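Local coordinates for protein Ika8 (Synthetic construct, PDB 6G6O) that has no assigned natural function but was computationally designed to fold as a symmetrical eight-bladed beta-propeller built from WD40 repeats, at residues Asn186-Gly191 with Lys198-Leu203; Ile147-Ala152 with Leu181-Asn186; Asp52-Glu57 with Thr76-Tyr81. One frame throughout, in Å; residues are numbered along the deposited sequence.

Contact 1: residues Asn186-Gly191 with Lys198-Leu203; sequences NIVVSG and KVWDIL
The Trp200 indole turns its pyrrole edge to Ser190, whose OG lies only 1° out of the ring plane and receives a nearly straight bond from NE1 (3.2 Å, 170° at the hydrogen). Val188 borders the same ring, with its CG1 methyl 3.7 Å from CD1 and its carbonyl oxygen near the ring plane at the edge. The Ser190 hydroxyl sits between its backbone N and carbonyl carbon (chi1 64°), a position from which it meets the indole and is also hydrogen-bonded to His174 NE2; this is the His-Ser-Trp network familiar from WD40 repeats. Val188 CG2 presses on Ile202 CD1 at 3.5 Å, a close fit for two methyl groups. On the other face of the hairpin, Ile187 brings CG2 and CD1 equally close to Val199 CG1, each at 3.7 Å. Ser190 and Lys198 form a hydrogen-bonded antiparallel pair, each N meeting the other's O at 2.9 Å. At the other end of the ladder, where Asp201 pairs with Ile187, its OD1 takes the N-H of Leu203 in an Asx turn and that of Thr204 as well. The hairpin forms the middle of a four-stranded blade, with strand 178-184 beside Ile187-Gly191 and strand 207-211 beside Lys198-Asp201.

Contact 2: residues Ile147-Ala152 with Leu181-Asn186; sequences IVVSGA and LAFSKN
Val149 faces Phe183 and Gly151 faces Leu181, each pair with CA atoms 7.6 Å apart, as two strands running nearly antiparallel (157°) meet through their side chains and not as sheet neighbours. The CG2 methyl of Val149 stands over one face of the Phe183 ring in a CH-pi contact, 3.7 Å from the centroid and displaced toward the CG-CD1 rim, the two side chains lying alongside each other and pointing opposite ways. The far end of the ring reaches Ile147: CE2 touches the CG2 branch at 3.9 Å, and CZ approaches the carbonyl oxygen obliquely. Such apolar interdigitation is how adjacent blades of a beta-propeller are held together; here the second strand of one four-stranded blade packs on the first strand, 178-184, of the next. Leu181 works with both methyls. CD1 fits against Val149 CG1 at 3.6 Å and also lies near the Val149 carbonyl oxygen, whereas CD2 settles on the bare backbone at Gly151, 3.7 Å from its N, where no side chain intervenes. With CG of Phe183 placed between its backbone N and carbonyl carbon (chi1 73°), the ring is raised from its strand into the interface, where it also touches Lys144 of the preceding blade.

Contact 3: residues Asp52-Glu57 with Thr76-Tyr81; sequences DGHQSE and TVKVWY
Thr76 and His54 meet just ahead of strand 77-81, within the polar network of histidine, serine and tryptophan that is characteristic of WD40 repeats; here the histidine comes from the loop leading into the blade. Thr76 OG1 accepts the N-H of His54 ND1 at 2.7 Å, with an angle of 152° at the hydrogen and the oxygen 18° out of the imidazole plane. The hydroxyl is placed between the threonine's backbone N and carbonyl carbon, and its second hydrogen-bond partner, Asp74 OD1, ties it to the preceding turn. Val77 points the other way, to Ile98 and Leu101 of the next blade.

Lys78 follows, with two kinds of contact. Its aliphatic chain passes over one face of the His54 ring, CD lying 3.7 Å from the centroid and offset toward the rim in a CH-pi contact, with CG and CD both 3.4 Å from CE1. A bend at the third torsion (chi3 70°) then turns the ammonium down to the loop backbone, where NZ donates to Gly53 O at 3.0 Å, approaching from above the carbonyl plane. The carboxylate of Asp52 is near but not paired: OD1 is 4.2 Å from NZ, beyond a salt bridge, although its charge may still favour the lysine. Gly53, between Asp52 and His54, has a positive phi, which favours glycine. Trp80, farther along the strand, is linked to His54 through a shared partner: the Ser70 hydroxyl oxygen, OG, is hydrogen-bonded to His54 NE2 and weakly to Trp80 NE1.

In the fold
Contacts 1 and 2 adjoin, their centres 7 Å apart, and share Asn186: contact 1 lies within a blade, contact 2 joins that blade to the one before it. They are coupled through strands 178-184 and 187-192, where Val189 O probably accepts a hydrogen bond from Ala182 N. Both are largely buried, yet contact 1 rests on a backbone ladder and contact 2 on apolar side chains. Contact 3, centred about 33 Å from contact 1 on the opposite side of the propeller, is only partly buried and holds a loop by polar bonds and a lysine lying over a histidine. His54 and Trp80 of contact 3 share a serine, Ser70, as His174 and Trp200 share Ser190 at contact 1, a likeness expected of repeated units.

Contact 1: residues Asn186-Gly191 with Lys198-Leu203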
ATOM      1  N   ASN A 186     -17.938  -2.358 -12.575  1.00 40.99           N
ATOM      2  CA  ASN A 186     -18.660  -1.134 -12.885  1.00 41.68           C
ATOM      3  C   ASN A 186     -18.354  -0.075 -11.838  1.00 41.29           C
ATOM      4  O   ASN A 186     -18.900   1.030 -11.887  1.00 43.27           O
ATOM      5  CB  ASN A 186     -20.173  -1.428 -12.900  1.00 47.89           C
ATOM      6  CG  ASN A 186     -21.009  -0.431 -13.745  1.00 51.49           C
ATOM      7  OD1 ASN A 186     -22.221  -0.561 -13.807  1.00 46.75           O
ATOM      8  ND2 ASN A 186     -20.358   0.512 -14.433  1.00 47.09           N
ATOM      9  N   ILE A 187     -17.551  -0.438 -10.842  1.00 35.80           N
ATOM     10  CA  ILE A 187     -17.450   0.260  -9.572  1.00 32.81           C
ATOM     11  C   ILE A 187     -16.005   0.681  -9.387  1.00 27.52           C
ATOM     12  O   ILE A 187     -15.084  -0.131  -9.547  1.00 26.10           O
ATOM     13  CB  ILE A 187     -17.918  -0.635  -8.408  1.00 32.51           C
ATOM     14  CG1 ILE A 187     -19.416  -0.921  -8.541  1.00 31.17           C
ATOM     15  CG2 ILE A 187     -17.602   0.007  -7.058  1.00 29.41           C
ATOM     16  CD1 ILE A 187     -20.271   0.225  -8.131  1.00 29.24           C
ATOM     17  N   VAL A 188     -15.814   1.950  -9.060  1.00 27.76           N
ATOM     18  CA  VAL A 188     -14.557   2.470  -8.553  1.00 24.91           C
ATOM     19  C   VAL A 188     -14.865   3.082  -7.201  1.00 25.67           C
ATOM     20  O   VAL A 188     -15.774   3.910  -7.091  1.00 31.02           O
ATOM     21  CB  VAL A 188     -13.945   3.514  -9.501  1.00 23.94           C
ATOM     22  CG1 VAL A 188     -12.926   4.363  -8.765  1.00 25.99           C
ATOM     23  CG2 VAL A 188     -13.319   2.833 -10.696  1.00 26.27           C
ATOM     24  N   VAL A 189     -14.151   2.644  -6.170  1.00 21.22           N
ATOM     25  CA  VAL A 189     -14.316   3.178  -4.825  1.00 22.23           C
ATOM     26  C   VAL A 189     -13.020   3.875  -4.440  1.00 22.32           C
ATOM     27  O   VAL A 189     -11.932   3.329  -4.646  1.00 25.65           O
ATOM     28  CB  VAL A 189     -14.687   2.078  -3.811  1.00 26.20           C
ATOM     29  CG1 VAL A 189     -13.708   0.911  -3.893  1.00 27.23           C
ATOM     30  CG2 VAL A 189     -14.747   2.644  -2.400  1.00 21.23           C
ATOM     31  N   SER A 190     -13.139   5.089  -3.913  1.00 24.88           N
ATOM     32  CA  SER A 190     -11.988   5.858  -3.468  1.00 20.06           C
ATOM     33  C   SER A 190     -12.261   6.404  -2.076  1.00 14.07           C
ATOM     34  O   SER A 190     -13.414   6.608  -1.688  1.00 19.07           O
ATOM     35  CB  SER A 190     -11.662   7.011  -4.431  1.00 18.35           C
ATOM     36  OG  SER A 190     -12.714   7.960  -4.469  1.00 23.41           O
ATOM     37  N   GLY A 191     -11.196   6.628  -1.333  1.00 21.00           N
ATOM     38  CA  GLY A 191     -11.302   7.212  -0.005  1.00 16.66           C
ATOM     39  C   GLY A 191     -10.295   8.320   0.171  1.00 16.71           C
ATOM     40  O   GLY A 191      -9.137   8.195  -0.228  1.00 20.23           O
ATOM     41  N   LYS A 198     -16.229   7.457  -1.681  1.00 24.94           N
ATOM     42  CA  LYS A 198     -17.037   7.685  -2.870  1.00 27.06           C
ATOM     43  C   LYS A 198     -16.966   6.471  -3.783  1.00 25.41           C
ATOM     44  O   LYS A 198     -15.875   5.985  -4.099  1.00 24.00           O
ATOM     45  CB  LYS A 198     -16.573   8.944  -3.604  1.00 22.54           C
ATOM     46  CG  LYS A 198     -16.808  10.218  -2.808  1.00 21.60           C
ATOM     47  CD  LYS A 198     -16.646  11.458  -3.667  1.00 23.94           C
ATOM     48  CE  LYS A 198     -16.930  12.717  -2.870  1.00 21.36           C
ATOM     49  NZ  LYS A 198     -16.922  13.926  -3.735  1.00 34.62           N
ATOM     50  N   VAL A 199     -18.133   5.990  -4.203  1.00 31.07           N
ATOM     51  CA  VAL A 199     -18.258   4.823  -5.068  1.00 30.78           C
ATOM     52  C   VAL A 199     -18.687   5.306  -6.446  1.00 30.78           C
ATOM     53  O   VAL A 199     -19.746   5.930  -6.592  1.00 30.95           O
ATOM     54  CB  VAL A 199     -19.260   3.806  -4.501  1.00 29.44           C
ATOM     55  CG1 VAL A 199     -19.584   2.743  -5.536  1.00 27.35           C
ATOM     56  CG2 VAL A 199     -18.702   3.178  -3.236  1.00 25.97           C
ATOM     57  N   TRP A 200     -17.869   5.020  -7.454  1.00 26.19           N
ATOM     58  CA  TRP A 200     -18.070   5.533  -8.799  1.00 27.89           C
ATOM     59  C   TRP A 200     -18.470   4.418  -9.751  1.00 32.13           C
ATOM     60  O   TRP A 200     -18.320   3.230  -9.459  1.00 36.10           O
ATOM     61  CB  TRP A 200     -16.804   6.212  -9.324  1.00 26.17           C
ATOM     62  CG  TRP A 200     -16.209   7.181  -8.374  1.00 25.75           C
ATOM     63  CD1 TRP A 200     -15.252   6.929  -7.437  1.00 26.93           C
ATOM     64  CD2 TRP A 200     -16.525   8.572  -8.263  1.00 22.47           C
ATOM     65  NE1 TRP A 200     -14.953   8.078  -6.747  1.00 30.13           N
ATOM     66  CE2 TRP A 200     -15.721   9.101  -7.236  1.00 24.66           C
ATOM     67  CE3 TRP A 200     -17.411   9.421  -8.932  1.00 27.17           C
ATOM     68  CZ2 TRP A 200     -15.776  10.439  -6.863  1.00 24.51           C
ATOM     69  CZ3 TRP A 200     -17.463  10.750  -8.560  1.00 27.22           C
ATOM     70  CH2 TRP A 200     -16.652  11.246  -7.534  1.00 26.36           C
ATOM     71  N   ASP A 201     -18.973   4.827 -10.910  1.00 39.87           N
ATOM     72  CA  ASP A 201     -19.288   3.913 -11.996  1.00 33.64           C
ATOM     73  C   ASP A 201     -18.172   3.996 -13.031  1.00 34.15           C
ATOM     74  O   ASP A 201     -17.901   5.076 -13.566  1.00 43.97           O
ATOM     75  CB  ASP A 201     -20.645   4.241 -12.617  1.00 36.84           C
ATOM     76  CG  ASP A 201     -21.160   3.132 -13.509  1.00 39.44           C
ATOM     77  OD1 ASP A 201     -20.593   2.934 -14.604  1.00 43.33           O
ATOM     78  OD2 ASP A 201     -22.125   2.443 -13.116  1.00 37.48           O
ATOM     79  N   ILE A 202     -17.526   2.859 -13.308  1.00 30.39           N
ATOM     80  CA  ILE A 202     -16.363   2.847 -14.192  1.00 35.71           C
ATOM     81  C   ILE A 202     -16.721   3.236 -15.621  1.00 42.31           C
ATOM     82  O   ILE A 202     -15.830   3.594 -16.401  1.00 43.86           O
ATOM     83  CB  ILE A 202     -15.677   1.467 -14.178  1.00 36.67           C
ATOM     84  CG1 ILE A 202     -14.246   1.563 -14.708  1.00 41.23           C
ATOM     85  CG2 ILE A 202     -16.420   0.507 -15.068  1.00 41.13           C
ATOM     86  CD1 ILE A 202     -13.466   2.737 -14.185  1.00 31.35           C
ATOM     87  N   LEU A 203     -17.996   3.169 -15.996  1.00 43.09           N
ATOM     88  CA  LEU A 203     -18.423   3.557 -17.333  1.00 41.14           C
ATOM     89  C   LEU A 203     -19.380   4.735 -17.351  1.00 40.92           C
ATOM     90  O   LEU A 203     -19.420   5.460 -18.347  1.00 47.03           O
ATOM     91  CB  LEU A 203     -19.076   2.371 -18.058  1.00 41.58           C
ATOM     92  CG  LEU A 203     -18.286   1.060 -18.059  1.00 40.54           C
ATOM     93  CD1 LEU A 203     -19.006  -0.005 -18.869  1.00 52.09           C
ATOM     94  CD2 LEU A 203     -16.878   1.288 -18.598  1.00 46.96           C
TER

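Contact 2: residues Ile147-Ala152 with Leu181-Asn186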
ATOM      1  N   ILE A 147      -6.085  -1.618 -16.779  1.00 30.70           N
ATOM      2  CA  ILE A 147      -6.768  -0.412 -16.331  1.00 24.72           C
ATOM      3  C   ILE A 147      -6.029   0.128 -15.117  1.00 24.68           C
ATOM      4  O   ILE A 147      -5.823  -0.596 -14.136  1.00 26.09           O
ATOM      5  CB  ILE A 147      -8.246  -0.681 -15.995  1.00 33.09           C
ATOM      6  CG1 ILE A 147      -8.997  -1.187 -17.229  1.00 34.55           C
ATOM      7  CG2 ILE A 147      -8.907   0.573 -15.441  1.00 24.81           C
ATOM      8  CD1 ILE A 147     -10.453  -1.509 -16.969  1.00 26.02           C
ATOM      9  N   VAL A 148      -5.629   1.395 -15.186  1.00 22.99           N
ATOM     10  CA  VAL A 148      -4.933   2.072 -14.099  1.00 23.88           C
ATOM     11  C   VAL A 148      -5.884   3.084 -13.478  1.00 28.99           C
ATOM     12  O   VAL A 148      -6.465   3.916 -14.185  1.00 27.01           O
ATOM     13  CB  VAL A 148      -3.650   2.762 -14.591  1.00 23.62           C
ATOM     14  CG1 VAL A 148      -2.953   3.469 -13.439  1.00 24.53           C
ATOM     15  CG2 VAL A 148      -2.724   1.755 -15.246  1.00 26.48           C
ATOM     16  N   VAL A 149      -6.047   3.010 -12.160  1.00 27.39           N
ATOM     17  CA  VAL A 149      -6.833   3.974 -11.400  1.00 22.41           C
ATOM     18  C   VAL A 149      -5.895   4.646 -10.409  1.00 31.85           C
ATOM     19  O   VAL A 149      -5.314   3.977  -9.546  1.00 33.84           O
ATOM     20  CB  VAL A 149      -8.018   3.314 -10.681  1.00 23.30           C
ATOM     21  CG1 VAL A 149      -8.895   4.370 -10.036  1.00 23.52           C
ATOM     22  CG2 VAL A 149      -8.824   2.478 -11.661  1.00 26.31           C
ATOM     23  N   SER A 150      -5.747   5.962 -10.534  1.00 26.90           N
ATOM     24  CA  SER A 150      -4.769   6.718  -9.768  1.00 18.23           C
ATOM     25  C   SER A 150      -5.450   7.798  -8.941  1.00 16.66           C
ATOM     26  O   SER A 150      -6.460   8.374  -9.352  1.00 23.51           O
ATOM     27  CB  SER A 150      -3.727   7.359 -10.690  1.00 26.00           C
ATOM     28  OG  SER A 150      -4.338   8.269 -11.588  1.00 25.51           O
ATOM     29  N   GLY A 151      -4.880   8.064  -7.765  1.00 16.31           N
ATOM     30  CA  GLY A 151      -5.334   9.147  -6.927  1.00 14.82           C
ATOM     31  C   GLY A 151      -4.180  10.073  -6.598  1.00 11.58           C
ATOM     32  O   GLY A 151      -3.011   9.700  -6.686  1.00 18.50           O
ATOM     33  N   ALA A 152      -4.527  11.300  -6.217  1.00 11.47           N
ATOM     34  CA  ALA A 152      -3.525  12.333  -5.998  1.00 14.74           C
ATOM     35  C   ALA A 152      -3.831  13.092  -4.717  1.00 14.74           C
ATOM     36  O   ALA A 152      -4.912  12.971  -4.133  1.00 18.00           O
ATOM     37  CB  ALA A 152      -3.448  13.299  -7.187  1.00 19.70           C
ATOM     38  N   LEU A 181      -7.819   3.453  -2.760  1.00 24.72           N
ATOM     39  CA  LEU A 181      -8.912   3.236  -3.702  1.00 26.73           C
ATOM     40  C   LEU A 181      -8.852   1.798  -4.210  1.00 25.70           C
ATOM     41  O   LEU A 181      -7.882   1.077  -3.975  1.00 26.59           O
ATOM     42  CB  LEU A 181      -8.854   4.239  -4.862  1.00 27.96           C
ATOM     43  CG  LEU A 181      -7.518   4.415  -5.587  1.00 22.22           C
ATOM     44  CD1 LEU A 181      -7.453   3.539  -6.826  1.00 33.47           C
ATOM     45  CD2 LEU A 181      -7.298   5.871  -5.954  1.00 21.15           C
ATOM     46  N   ALA A 182      -9.913   1.391  -4.909  1.00 25.16           N
ATOM     47  CA  ALA A 182     -10.003   0.063  -5.504  1.00 26.02           C
ATOM     48  C   ALA A 182     -11.070   0.090  -6.589  1.00 24.60           C
ATOM     49  O   ALA A 182     -11.896   1.005  -6.645  1.00 31.94           O
ATOM     50  CB  ALA A 182     -10.322  -1.002  -4.451  1.00 34.20           C
ATOM     51  N   PHE A 183     -11.061  -0.933  -7.443  1.00 28.30           N
ATOM     52  CA  PHE A 183     -11.959  -0.946  -8.590  1.00 26.85           C
ATOM     53  C   PHE A 183     -12.141  -2.362  -9.122  1.00 33.47           C
ATOM     54  O   PHE A 183     -11.214  -3.182  -9.077  1.00 40.36           O
ATOM     55  CB  PHE A 183     -11.438  -0.044  -9.714  1.00 24.66           C
ATOM     56  CG  PHE A 183     -10.251  -0.612 -10.448  1.00 22.49           C
ATOM     57  CD1 PHE A 183      -8.980  -0.555  -9.895  1.00 26.71           C
ATOM     58  CD2 PHE A 183     -10.407  -1.202 -11.692  1.00 21.37           C
ATOM     59  CE1 PHE A 183      -7.896  -1.069 -10.571  1.00 19.00           C
ATOM     60  CE2 PHE A 183      -9.323  -1.722 -12.368  1.00 21.31           C
ATOM     61  CZ  PHE A 183      -8.068  -1.655 -11.805  1.00 24.13           C
ATOM     62  N   SER A 184     -13.352  -2.630  -9.629  1.00 29.60           N
ATOM     63  CA  SER A 184     -13.716  -3.889 -10.289  1.00 31.08           C
ATOM     64  C   SER A 184     -15.117  -3.779 -10.888  1.00 38.10           C
ATOM     65  O   SER A 184     -16.023  -3.244 -10.238  1.00 35.78           O
ATOM     66  CB  SER A 184     -13.681  -5.095  -9.340  1.00 55.60           C
ATOM     67  OG  SER A 184     -12.514  -5.117  -8.533  1.00 58.23           O
ATOM     68  N   LYS A 185     -15.297  -4.275 -12.122  1.00 45.56           N
ATOM     69  CA  LYS A 185     -16.576  -4.309 -12.825  1.00 53.73           C
ATOM     70  C   LYS A 185     -17.011  -2.943 -13.322  1.00 45.30           C
ATOM     71  O   LYS A 185     -16.519  -2.429 -14.325  1.00 42.68           O
ATOM     72  CB  LYS A 185     -17.675  -4.837 -11.915  1.00 60.57           C
ATOM     73  CG  LYS A 185     -18.848  -5.480 -12.646  1.00 55.22           C
ATOM     74  CD  LYS A 185     -20.166  -4.848 -12.182  1.00 45.68           C
ATOM     75  CE  LYS A 185     -20.281  -4.705 -10.643  1.00 47.33           C
ATOM     76  NZ  LYS A 185     -21.700  -4.546 -10.131  1.00 49.14           N
ATOM     77  N   ASN A 186     -17.938  -2.358 -12.575  1.00 40.99           N
ATOM     78  CA  ASN A 186     -18.660  -1.134 -12.885  1.00 41.68           C
ATOM     79  C   ASN A 186     -18.354  -0.075 -11.838  1.00 41.29           C
ATOM     80  O   ASN A 186     -18.900   1.030 -11.887  1.00 43.27           O
ATOM     81  CB  ASN A 186     -20.173  -1.428 -12.900  1.00 47.89           C
ATOM     82  CG  ASN A 186     -21.009  -0.431 -13.745  1.00 51.49           C
ATOM     83  OD1 ASN A 186     -22.221  -0.561 -13.807  1.00 46.75           O
ATOM     84  ND2 ASN A 186     -20.358   0.512 -14.433  1.00 47.09           N
TER

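Contact 3: residues Asp52-Glu57 with Thr76-Tyr81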
ATOM      1  N   ASP A  52      21.900  -4.149  -3.284  1.00 29.65           N
ATOM      2  CA  ASP A  52      22.619  -2.892  -3.468  1.00 31.31           C
ATOM      3  C   ASP A  52      21.689  -1.690  -3.392  1.00 28.57           C
ATOM      4  O   ASP A  52      22.143  -0.586  -3.076  1.00 33.00           O
ATOM      5  CB  ASP A  52      23.375  -2.902  -4.798  1.00 27.86           C
ATOM      6  CG  ASP A  52      22.626  -3.630  -5.891  1.00 28.80           C
ATOM      7  OD1 ASP A  52      21.432  -3.932  -5.693  1.00 40.51           O
ATOM      8  OD2 ASP A  52      23.233  -3.905  -6.947  1.00 34.44           O
ATOM      9  N   GLY A  53      20.402  -1.886  -3.666  1.00 33.87           N
ATOM     10  CA  GLY A  53      19.356  -0.916  -3.452  1.00 25.24           C
ATOM     11  C   GLY A  53      19.553   0.375  -4.227  1.00 25.99           C
ATOM     12  O   GLY A  53      20.260   0.447  -5.235  1.00 28.67           O
ATOM     13  N   HIS A  54      18.897   1.411  -3.722  1.00 32.11           N
ATOM     14  CA  HIS A  54      18.958   2.746  -4.290  1.00 23.33           C
ATOM     15  C   HIS A  54      19.788   3.649  -3.390  1.00 24.85           C
ATOM     16  O   HIS A  54      19.935   3.406  -2.190  1.00 26.48           O
ATOM     17  CB  HIS A  54      17.554   3.334  -4.465  1.00 20.46           C
ATOM     18  CG  HIS A  54      16.560   2.377  -5.052  1.00 18.12           C
ATOM     19  ND1 HIS A  54      16.052   2.523  -6.325  1.00 18.20           N
ATOM     20  CD2 HIS A  54      15.972   1.272  -4.537  1.00 20.92           C
ATOM     21  CE1 HIS A  54      15.197   1.546  -6.570  1.00 18.59           C
ATOM     22  NE2 HIS A  54      15.132   0.772  -5.502  1.00 18.73           N
ATOM     23  N   GLN A  55      20.329   4.706  -3.987  1.00 27.82           N
ATOM     24  CA  GLN A  55      21.048   5.726  -3.238  1.00 26.35           C
ATOM     25  C   GLN A  55      20.114   6.696  -2.530  1.00 18.41           C
ATOM     26  O   GLN A  55      20.570   7.742  -2.055  1.00 27.34           O
ATOM     27  CB  GLN A  55      21.993   6.492  -4.167  1.00 23.14           C
ATOM     28  CG  GLN A  55      23.023   5.612  -4.853  1.00 27.04           C
ATOM     29  CD  GLN A  55      23.945   4.925  -3.867  1.00 28.16           C
ATOM     30  OE1 GLN A  55      24.178   3.720  -3.950  1.00 30.56           O
ATOM     31  NE2 GLN A  55      24.476   5.693  -2.922  1.00 35.70           N
ATOM     32  N   SER A  56      18.825   6.371  -2.450  1.00 16.47           N
ATOM     33  CA  SER A  56      17.835   7.239  -1.836  1.00 22.39           C
ATOM     34  C   SER A  56      16.791   6.376  -1.144  1.00 13.79           C
ATOM     35  O   SER A  56      16.692   5.173  -1.393  1.00 17.99           O
ATOM     36  CB  SER A  56      17.176   8.159  -2.873  1.00 17.25           C
ATOM     37  OG  SER A  56      16.556   9.269  -2.253  1.00 23.54           O
ATOM     38  N   GLU A  57      16.002   7.014  -0.281  1.00 16.49           N
ATOM     39  CA  GLU A  57      15.002   6.316   0.520  1.00 15.05           C
ATOM     40  C   GLU A  57      14.081   5.469  -0.345  1.00 25.65           C
ATOM     41  O   GLU A  57      13.437   5.978  -1.265  1.00 31.22           O
ATOM     42  CB  GLU A  57      14.180   7.328   1.321  1.00 19.57           C
ATOM     43  CG  GLU A  57      12.827   6.791   1.767  1.00 18.90           C
ATOM     44  CD  GLU A  57      11.987   7.828   2.483  1.00 13.48           C
ATOM     45  OE1 GLU A  57      12.499   8.933   2.749  1.00 19.07           O
ATOM     46  OE2 GLU A  57      10.810   7.535   2.774  1.00 16.31           O
ATOM     47  N   THR A  76      14.286   6.701  -9.079  1.00 16.64           N
ATOM     48  CA  THR A  76      14.657   5.451  -9.723  1.00 12.55           C
ATOM     49  C   THR A  76      13.598   4.387  -9.473  1.00 17.77           C
ATOM     50  O   THR A  76      12.990   4.330  -8.402  1.00 21.65           O
ATOM     51  CB  THR A  76      16.013   4.967  -9.213  1.00 20.38           C
ATOM     52  OG1 THR A  76      15.972   4.834  -7.787  1.00 20.94           O
ATOM     53  CG2 THR A  76      17.108   5.950  -9.597  1.00 19.80           C
ATOM     54  N   VAL A  77      13.364   3.554 -10.483  1.00 15.56           N
ATOM     55  CA  VAL A  77      12.526   2.368 -10.361  1.00 11.73           C
ATOM     56  C   VAL A  77      13.343   1.194 -10.876  1.00 19.86           C
ATOM     57  O   VAL A  77      13.775   1.199 -12.035  1.00 22.75           O
ATOM     58  CB  VAL A  77      11.207   2.493 -11.140  1.00 17.94           C
ATOM     59  CG1 VAL A  77      10.234   1.410 -10.703  1.00 12.89           C
ATOM     60  CG2 VAL A  77      10.597   3.869 -10.943  1.00 16.24           C
ATOM     61  N   LYS A  78      13.566   0.200 -10.021  1.00 23.81           N
ATOM     62  CA  LYS A  78      14.419  -0.929 -10.351  1.00 20.70           C
ATOM     63  C   LYS A  78      13.617  -2.220 -10.317  1.00 18.09           C
ATOM     64  O   LYS A  78      12.721  -2.388  -9.484  1.00 17.92           O
ATOM     65  CB  LYS A  78      15.613  -1.016  -9.392  1.00 20.66           C
ATOM     66  CG  LYS A  78      16.515   0.208  -9.449  1.00 14.49           C
ATOM     67  CD  LYS A  78      17.651   0.141  -8.438  1.00 28.71           C
ATOM     68  CE  LYS A  78      18.682  -0.909  -8.815  1.00 38.12           C
ATOM     69  NZ  LYS A  78      19.912  -0.797  -7.981  1.00 32.89           N
ATOM     70  N   VAL A  79      13.943  -3.121 -11.239  1.00 19.69           N
ATOM     71  CA  VAL A  79      13.311  -4.430 -11.360  1.00 25.72           C
ATOM     72  C   VAL A  79      14.415  -5.473 -11.267  1.00 16.84           C
ATOM     73  O   VAL A  79      15.353  -5.459 -12.075  1.00 19.68           O
ATOM     74  CB  VAL A  79      12.536  -4.567 -12.681  1.00 22.02           C
ATOM     75  CG1 VAL A  79      11.934  -5.954 -12.808  1.00 22.21           C
ATOM     76  CG2 VAL A  79      11.460  -3.495 -12.780  1.00 21.94           C
ATOM     77  N   TRP A  80      14.318  -6.369 -10.287  1.00 18.26           N
ATOM     78  CA  TRP A  80      15.415  -7.294 -10.051  1.00 18.76           C
ATOM     79  C   TRP A  80      14.894  -8.646  -9.583  1.00 19.03           C
ATOM     80  O   TRP A  80      13.756  -8.780  -9.124  1.00 19.77           O
ATOM     81  CB  TRP A  80      16.426  -6.728  -9.043  1.00 21.93           C
ATOM     82  CG  TRP A  80      15.834  -6.011  -7.866  1.00 19.96           C
ATOM     83  CD1 TRP A  80      15.303  -4.754  -7.851  1.00 16.99           C
ATOM     84  CD2 TRP A  80      15.750  -6.497  -6.521  1.00 27.03           C
ATOM     85  NE1 TRP A  80      14.877  -4.435  -6.585  1.00 17.95           N
ATOM     86  CE2 TRP A  80      15.141  -5.488  -5.749  1.00 23.29           C
ATOM     87  CE3 TRP A  80      16.123  -7.692  -5.896  1.00 26.12           C
ATOM     88  CZ2 TRP A  80      14.896  -5.636  -4.385  1.00 21.92           C
ATOM     89  CZ3 TRP A  80      15.880  -7.838  -4.543  1.00 19.72           C
ATOM     90  CH2 TRP A  80      15.273  -6.816  -3.802  1.00 25.53           C
ATOM     91  N   TYR A  81      15.760  -9.649  -9.712  1.00 19.66           N
ATOM     92  CA  TYR A  81      15.441 -11.022  -9.347  1.00 21.88           C
ATOM     93  C   TYR A  81      15.580 -11.209  -7.840  1.00 19.19           C
ATOM     94  O   TYR A  81      16.597 -10.832  -7.252  1.00 21.98           O
ATOM     95  CB  TYR A  81      16.370 -11.980 -10.094  1.00 20.03           C
ATOM     96  CG  TYR A  81      16.015 -13.444  -9.981  1.00 18.63           C
ATOM     97  CD1 TYR A  81      14.711 -13.881 -10.160  1.00 21.86           C
ATOM     98  CD2 TYR A  81      16.995 -14.394  -9.716  1.00 20.33           C
ATOM     99  CE1 TYR A  81      14.389 -15.221 -10.063  1.00 20.53           C
ATOM    100  CE2 TYR A  81      16.682 -15.734  -9.619  1.00 16.64           C
ATOM    101  CZ  TYR A  81      15.380 -16.141  -9.792  1.00 16.53           C
ATOM    102  OH  TYR A  81      15.066 -17.476  -9.697  1.00 27.57           O
TER